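Local coordinates for protein N-acetylgalactosaminyltransferase 7 (PDB 6IWR) that is a human glycosyltransferase that joins a GT-A-type catalytic domain to a ricin-type beta-trefoil lectin domain, with a manganese ion bound in the model, at residues K260-C265 against F339-L344; P321-A326 against K362-G367. One frame throughout, in Å; residues are numbered along the deposited sequence.

Contact 1: residues K260-C265 against F339-L344; sequences KDRTIC and FFELGL
Arg262, in the turn after helix 251-260, and Glu341, near the end of helix 336-342, form a salt bridge that alone ties the two segments together. Residues 339-344 begin with Phe339 and Phe340, and Leu344 touches a face of each ring: its CB lies toward the rim of Phe339, and its CD2 sits 3.5 Å above the centre of the Phe340 ring.

Glu341 comes next, and its side chain starts off toward the turn. With CG anti to the carbonyl carbon (chi1 -70°), the extended chain carries the carboxylate to the Arg262 guanidinium. Both terminal nitrogens of Arg262 grip one oxygen: NH1 lies 2.8 Å and NH2 3.0 Å from Glu341 OE1. That oxygen stays close to the guanidinium plane, at its edge, but the two groups are not coplanar; their planes stand 54° apart. NH2 meets the syn lone pair of OE1, whereas NH1 arrives from above the carboxylate plane, and neither bond is straight. Arginine suits the place because its chain can bend, here at chi3, and still offer two N-H groups side by side.

Gly343 follows the helix with positive phi, which favours glycine, although this helix end is strained in the model and its details are doubtful.

The turn carrying Arg262 is shaped by Asp261. Its OD1 accepts from Thr263 N at 2.9 Å, an Asx turn, and also from Thr263 OG1 at 2.7 Å, within a type I turn leading into strand 264-274.

Arg262 NE has a second acid in Glu335, and Glu341 OE2 accepts from the backbone N of Lys56. Phe339 and Leu342 touch helix 355-365, while Phe340 and Leu344 touch helix 219-230; strand 264-274 pairs with 332-335 and 369-373.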
loop_
_atom_site.group_PDB
_atom_site.type_symbol
_atom_site.label_atom_id
_atom_site.label_comp_id
_atom_site.label_asym_id
_atom_site.label_seq_id
_atom_site.Cartn_x
_atom_site.Cartn_y
_atom_site.Cartn_z
ATOM N N LYS A 260 -31.353 8.807 33.348
ATOM C CA LYS A 260 -31.079 9.248 34.724
ATOM C C LYS A 260 -30.586 10.684 34.716
ATOM O O LYS A 260 -30.957 11.481 35.583
ATOM C CB LYS A 260 -30.057 8.356 35.469
ATOM C CG LYS A 260 -30.616 7.756 36.810
ATOM C CD LYS A 260 -29.733 7.705 38.148
ATOM C CE LYS A 260 -30.625 7.339 39.478
ATOM N NZ LYS A 260 -30.932 5.891 40.056
ATOM N N ASP A 261 -29.825 11.054 33.689
ATOM C CA ASP A 261 -28.960 12.232 33.749
ATOM C C ASP A 261 -28.744 12.757 32.333
ATOM O O ASP A 261 -28.016 12.140 31.552
ATOM C CB ASP A 261 -27.637 11.854 34.413
ATOM C CG ASP A 261 -26.644 13.000 34.471
ATOM O OD1 ASP A 261 -26.793 14.024 33.765
ATOM O OD2 ASP A 261 -25.675 12.858 35.234
ATOM N N ARG A 262 -29.337 13.911 32.019
ATOM C CA ARG A 262 -29.343 14.437 30.660
ATOM C C ARG A 262 -27.972 14.887 30.164
ATOM O O ARG A 262 -27.833 15.129 28.957
ATOM C CB ARG A 262 -30.308 15.608 30.567
ATOM C CG ARG A 262 -30.064 16.664 31.623
ATOM C CD ARG A 262 -31.117 17.730 31.534
ATOM N NE ARG A 262 -31.178 18.172 30.158
ATOM C CZ ARG A 262 -30.488 19.201 29.678
ATOM N NH1 ARG A 262 -30.574 19.527 28.385
ATOM N NH2 ARG A 262 -29.725 19.911 30.508
ATOM N N THR A 263 -26.982 15.066 31.055
ATOM C CA THR A 263 -25.632 15.450 30.654
ATOM C C THR A 263 -24.735 14.247 30.413
ATOM O O THR A 263 -23.524 14.414 30.245
ATOM C CB THR A 263 -24.965 16.355 31.704
ATOM O OG1 THR A 263 -24.806 15.631 32.927
ATOM C CG2 THR A 263 -25.765 17.625 31.946
ATOM N N ILE A 264 -25.283 13.048 30.435
ATOM C CA ILE A 264 -24.517 11.878 30.038
ATOM C C ILE A 264 -24.703 11.680 28.547
ATOM O O ILE A 264 -25.810 11.828 28.015
ATOM C CB ILE A 264 -24.951 10.636 30.835
ATOM C CG1 ILE A 264 -24.795 10.911 32.331
ATOM C CG2 ILE A 264 -24.159 9.399 30.414
ATOM C CD1 ILE A 264 -25.129 9.736 33.205
ATOM N N CYS A 265 -23.606 11.411 27.858
ATOM C CA CYS A 265 -23.633 11.046 26.453
ATOM C C CYS A 265 -23.137 9.615 26.334
ATOM O O CYS A 265 -22.135 9.238 26.948
ATOM C CB CYS A 265 -22.786 12.003 25.623
ATOM S SG CYS A 265 -22.358 11.444 24.006
ATOM N N PHE A 339 -27.008 18.450 23.612
ATOM C CA PHE A 339 -26.217 18.686 22.419
ATOM C C PHE A 339 -26.363 20.132 21.955
ATOM O O PHE A 339 -25.371 20.791 21.629
ATOM C CB PHE A 339 -26.636 17.716 21.321
ATOM C CG PHE A 339 -25.619 17.564 20.256
ATOM C CD1 PHE A 339 -24.306 17.897 20.505
ATOM C CD2 PHE A 339 -25.970 17.095 19.004
ATOM C CE1 PHE A 339 -23.357 17.750 19.528
ATOM C CE2 PHE A 339 -25.030 16.947 18.015
ATOM C CZ PHE A 339 -23.717 17.271 18.277
ATOM N N PHE A 340 -27.591 20.662 21.932
ATOM C CA PHE A 340 -27.706 22.072 21.565
ATOM C C PHE A 340 -27.064 22.969 22.617
ATOM O O PHE A 340 -26.342 23.912 22.266
ATOM C CB PHE A 340 -29.155 22.461 21.294
ATOM C CG PHE A 340 -29.603 22.075 19.932
ATOM C CD1 PHE A 340 -29.396 22.919 18.847
ATOM C CD2 PHE A 340 -30.158 20.826 19.709
ATOM C CE1 PHE A 340 -29.771 22.536 17.563
ATOM C CE2 PHE A 340 -30.533 20.443 18.445
ATOM C CZ PHE A 340 -30.345 21.303 17.362
ATOM N N GLU A 341 -27.182 22.632 23.890
ATOM C CA GLU A 341 -26.523 23.437 24.908
ATOM C C GLU A 341 -25.007 23.445 24.681
ATOM O O GLU A 341 -24.344 24.452 24.900
ATOM C CB GLU A 341 -26.879 22.940 26.306
ATOM C CG GLU A 341 -28.325 23.209 26.683
ATOM C CD GLU A 341 -28.682 22.683 28.054
ATOM O OE1 GLU A 341 -28.570 21.463 28.270
ATOM O OE2 GLU A 341 -29.079 23.491 28.914
ATOM N N LEU A 342 -24.456 22.302 24.292
ATOM C CA LEU A 342 -23.085 22.221 23.803
ATOM C C LEU A 342 -23.002 23.011 22.503
ATOM O O LEU A 342 -22.018 23.680 22.223
ATOM C CB LEU A 342 -22.653 20.769 23.622
ATOM C CG LEU A 342 -22.076 20.049 24.848
ATOM C CD1 LEU A 342 -22.352 20.778 26.153
ATOM C CD2 LEU A 342 -22.572 18.616 24.921
ATOM N N GLY A 343 -24.075 22.914 21.725
ATOM C CA GLY A 343 -24.316 23.758 20.571
ATOM C C GLY A 343 -23.395 23.933 19.382
ATOM O O GLY A 343 -23.095 25.066 19.030
ATOM N N LEU A 344 -22.966 22.866 18.719
ATOM C CA LEU A 344 -23.161 21.484 19.101
ATOM C C LEU A 344 -21.829 20.872 18.747
ATOM O O LEU A 344 -21.043 20.488 19.603
ATOM C CB LEU A 344 -24.234 20.840 18.229
ATOM C CG LEU A 344 -25.558 21.557 17.979
ATOM C CD1 LEU A 344 -25.605 22.129 16.572
ATOM C CD2 LEU A 344 -26.704 20.584 18.183
#

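Contact 2: residues P321-A326 against K362-G367; sequences PYRSPA and KIWQCG
The Schellman-capped C-terminal end of helix 355-365 packs here, through the indole of Trp364, on strand 322-323 and the loop after it, within the GT-A-type domain. Trp364 NE1 donates to the backbone carbonyl of Ser324, with 2.7 Å between NE1 and Ser324 O. The acceptor lies close to the indole plane, at the ring edge, while the donor is tilted 16° from the carbonyl plane and the N-H...O angle is 147°. Pro325 O sits at the same edge, 3.4 Å from Trp364 CD1. A tryptophan fits well: it offers a broad hydrocarbon surface in a buried setting, yet its one N-H satisfies a main-chain oxygen there.

The aliphatic part of Arg323 meets the six-membered end of the indole obliquely, the two side chains crossing at about a right angle, and its CD approaches Trp364 CH2 to 3.7 Å. The bend at chi3 (-63°) then carries the guanidinium onward to Glu311, its salt-bridge partner.

In the Schellman motif Gly367 takes positive phi; a side chain at its backbone angles would be jammed against the preceding carbonyl O. Cys366 is joined by a disulfide to Cys447. Strand 322-323 pairs antiparallel with 369-373, against which Trp364 also packs, and helix 450-457 borders the contact through Phe453 and Ile457, with strand 292-296 lying against Ser324 and Pro325.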
loop_
_atom_site.group_PDB
_atom_site.type_symbol
_atom_site.label_atom_id
_atom_site.label_comp_id
_atom_site.label_asym_id
_atom_site.label_seq_id
_atom_site.Cartn_x
_atom_site.Cartn_y
_atom_site.Cartn_z
ATOM N N PRO A 321 -22.356 0.382 32.155
ATOM C CA PRO A 321 -21.601 1.417 31.438
ATOM C C PRO A 321 -20.269 1.678 32.116
ATOM O O PRO A 321 -20.068 1.342 33.288
ATOM C CB PRO A 321 -22.514 2.640 31.520
ATOM C CG PRO A 321 -23.875 2.052 31.655
ATOM C CD PRO A 321 -23.700 0.852 32.522
ATOM N N TYR A 322 -19.344 2.267 31.357
ATOM C CA TYR A 322 -18.107 2.752 31.962
ATOM C C TYR A 322 -17.656 4.040 31.277
ATOM O O TYR A 322 -18.153 4.414 30.209
ATOM C CB TYR A 322 -17.009 1.676 31.946
ATOM C CG TYR A 322 -16.608 1.120 30.583
ATOM C CD1 TYR A 322 -15.598 1.724 29.827
ATOM C CD2 TYR A 322 -17.202 -0.027 30.073
ATOM C CE1 TYR A 322 -15.204 1.219 28.604
ATOM C CE2 TYR A 322 -16.821 -0.533 28.846
ATOM C CZ TYR A 322 -15.811 0.092 28.116
ATOM O OH TYR A 322 -15.402 -0.409 26.898
ATOM N N ARG A 323 -16.709 4.731 31.916
ATOM C CA ARG A 323 -16.232 6.007 31.390
ATOM C C ARG A 323 -15.188 5.814 30.284
ATOM O O ARG A 323 -14.261 5.011 30.419
ATOM C CB ARG A 323 -15.647 6.858 32.512
ATOM C CG ARG A 323 -16.577 7.044 33.697
ATOM C CD ARG A 323 -16.064 8.048 34.717
ATOM N NE ARG A 323 -14.804 7.656 35.349
ATOM C CZ ARG A 323 -14.229 8.365 36.314
ATOM N NH1 ARG A 323 -14.834 9.461 36.741
ATOM N NH2 ARG A 323 -13.081 7.989 36.852
ATOM N N SER A 324 -15.331 6.576 29.200
ATOM C CA SER A 324 -14.298 6.736 28.199
ATOM C C SER A 324 -13.882 8.206 28.099
ATOM O O SER A 324 -14.730 9.094 28.217
ATOM C CB SER A 324 -14.774 6.250 26.828
ATOM O OG SER A 324 -13.784 6.520 25.839
ATOM N N PRO A 325 -12.599 8.503 27.886
ATOM C CA PRO A 325 -12.225 9.911 27.686
ATOM C C PRO A 325 -12.721 10.474 26.359
ATOM O O PRO A 325 -12.906 11.696 26.251
ATOM C CB PRO A 325 -10.689 9.896 27.753
ATOM C CG PRO A 325 -10.316 8.548 28.323
ATOM C CD PRO A 325 -11.426 7.616 27.868
ATOM N N ALA A 326 -12.955 9.620 25.357
ATOM C CA ALA A 326 -13.374 10.059 24.033
ATOM C C ALA A 326 -14.198 8.958 23.360
ATOM O O ALA A 326 -14.218 7.806 23.807
ATOM C CB ALA A 326 -12.161 10.415 23.169
ATOM N N LYS A 362 -15.648 18.829 25.341
ATOM C CA LYS A 362 -16.785 19.633 25.808
ATOM C C LYS A 362 -17.584 18.904 26.888
ATOM O O LYS A 362 -17.870 19.466 27.957
ATOM C CB LYS A 362 -17.727 20.014 24.654
ATOM C CG LYS A 362 -17.220 21.135 23.791
ATOM C CD LYS A 362 -18.331 21.957 23.174
ATOM C CE LYS A 362 -18.800 21.375 21.857
ATOM N NZ LYS A 362 -18.953 22.433 20.830
ATOM N N ILE A 363 -17.993 17.661 26.612
ATOM C CA ILE A 363 -18.863 16.974 27.559
ATOM C C ILE A 363 -18.165 16.840 28.907
ATOM O O ILE A 363 -18.739 17.131 29.969
ATOM C CB ILE A 363 -19.279 15.602 27.018
ATOM C CG1 ILE A 363 -20.243 15.768 25.863
ATOM C CG2 ILE A 363 -19.886 14.785 28.123
ATOM C CD1 ILE A 363 -20.575 14.456 25.178
ATOM N N TRP A 364 -16.917 16.381 28.881
ATOM C CA TRP A 364 -16.233 16.058 30.121
ATOM C C TRP A 364 -15.887 17.320 30.900
ATOM O O TRP A 364 -16.191 17.426 32.097
ATOM C CB TRP A 364 -14.978 15.251 29.817
ATOM C CG TRP A 364 -15.176 13.778 29.731
ATOM C CD1 TRP A 364 -14.854 12.970 28.682
ATOM C CD2 TRP A 364 -15.684 12.918 30.757
ATOM N NE1 TRP A 364 -15.124 11.667 28.983
ATOM C CE2 TRP A 364 -15.642 11.598 30.246
ATOM C CE3 TRP A 364 -16.153 13.130 32.062
ATOM C CZ2 TRP A 364 -16.089 10.495 30.979
ATOM C CZ3 TRP A 364 -16.581 12.044 32.796
ATOM C CH2 TRP A 364 -16.542 10.733 32.255
ATOM N N GLN A 365 -15.254 18.291 30.240
ATOM C CA GLN A 365 -14.772 19.468 30.937
ATOM C C GLN A 365 -15.882 20.418 31.344
ATOM O O GLN A 365 -15.653 21.282 32.193
ATOM C CB GLN A 365 -13.755 20.204 30.079
ATOM C CG GLN A 365 -12.425 19.489 30.000
ATOM C CD GLN A 365 -11.515 20.129 28.990
ATOM O OE1 GLN A 365 -11.045 21.253 29.194
ATOM N NE2 GLN A 365 -11.280 19.433 27.879
ATOM N N CYS A 366 -17.079 20.279 30.793
ATOM C CA CYS A 366 -18.161 21.173 31.161
ATOM C C CYS A 366 -19.180 20.492 32.047
ATOM O O CYS A 366 -20.309 20.979 32.163
ATOM C CB CYS A 366 -18.822 21.764 29.917
ATOM S SG CYS A 366 -17.604 22.633 28.863
ATOM N N GLY A 367 -18.808 19.385 32.681
ATOM C CA GLY A 367 -19.642 18.804 33.704
ATOM C C GLY A 367 -20.441 17.582 33.315
ATOM O O GLY A 367 -21.150 17.037 34.163
#

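The centres of contact 1 and contact 2 are about 11 Å apart, and their segments alternate along the chain: 260-265, 321-326, 339-344, then 362-367. Consecutive helices 336-342 and 355-365 supply the helical half of each, and the pieces touch directly. Cys265 CB of contact 1 lies 3.3 Å from Ile363 CD1 of contact 2, and Leu342 CD2 is 3.8 Å from Ile363 CG1, a hydrophobic seam between strand and helices. Polar atoms also come close there, with Lys362 NZ 3.1 Å from Leu344 O. Both contacts reach the same mixed sheet, where strand 369-373 pairs with 264-274 as well as with 322-323.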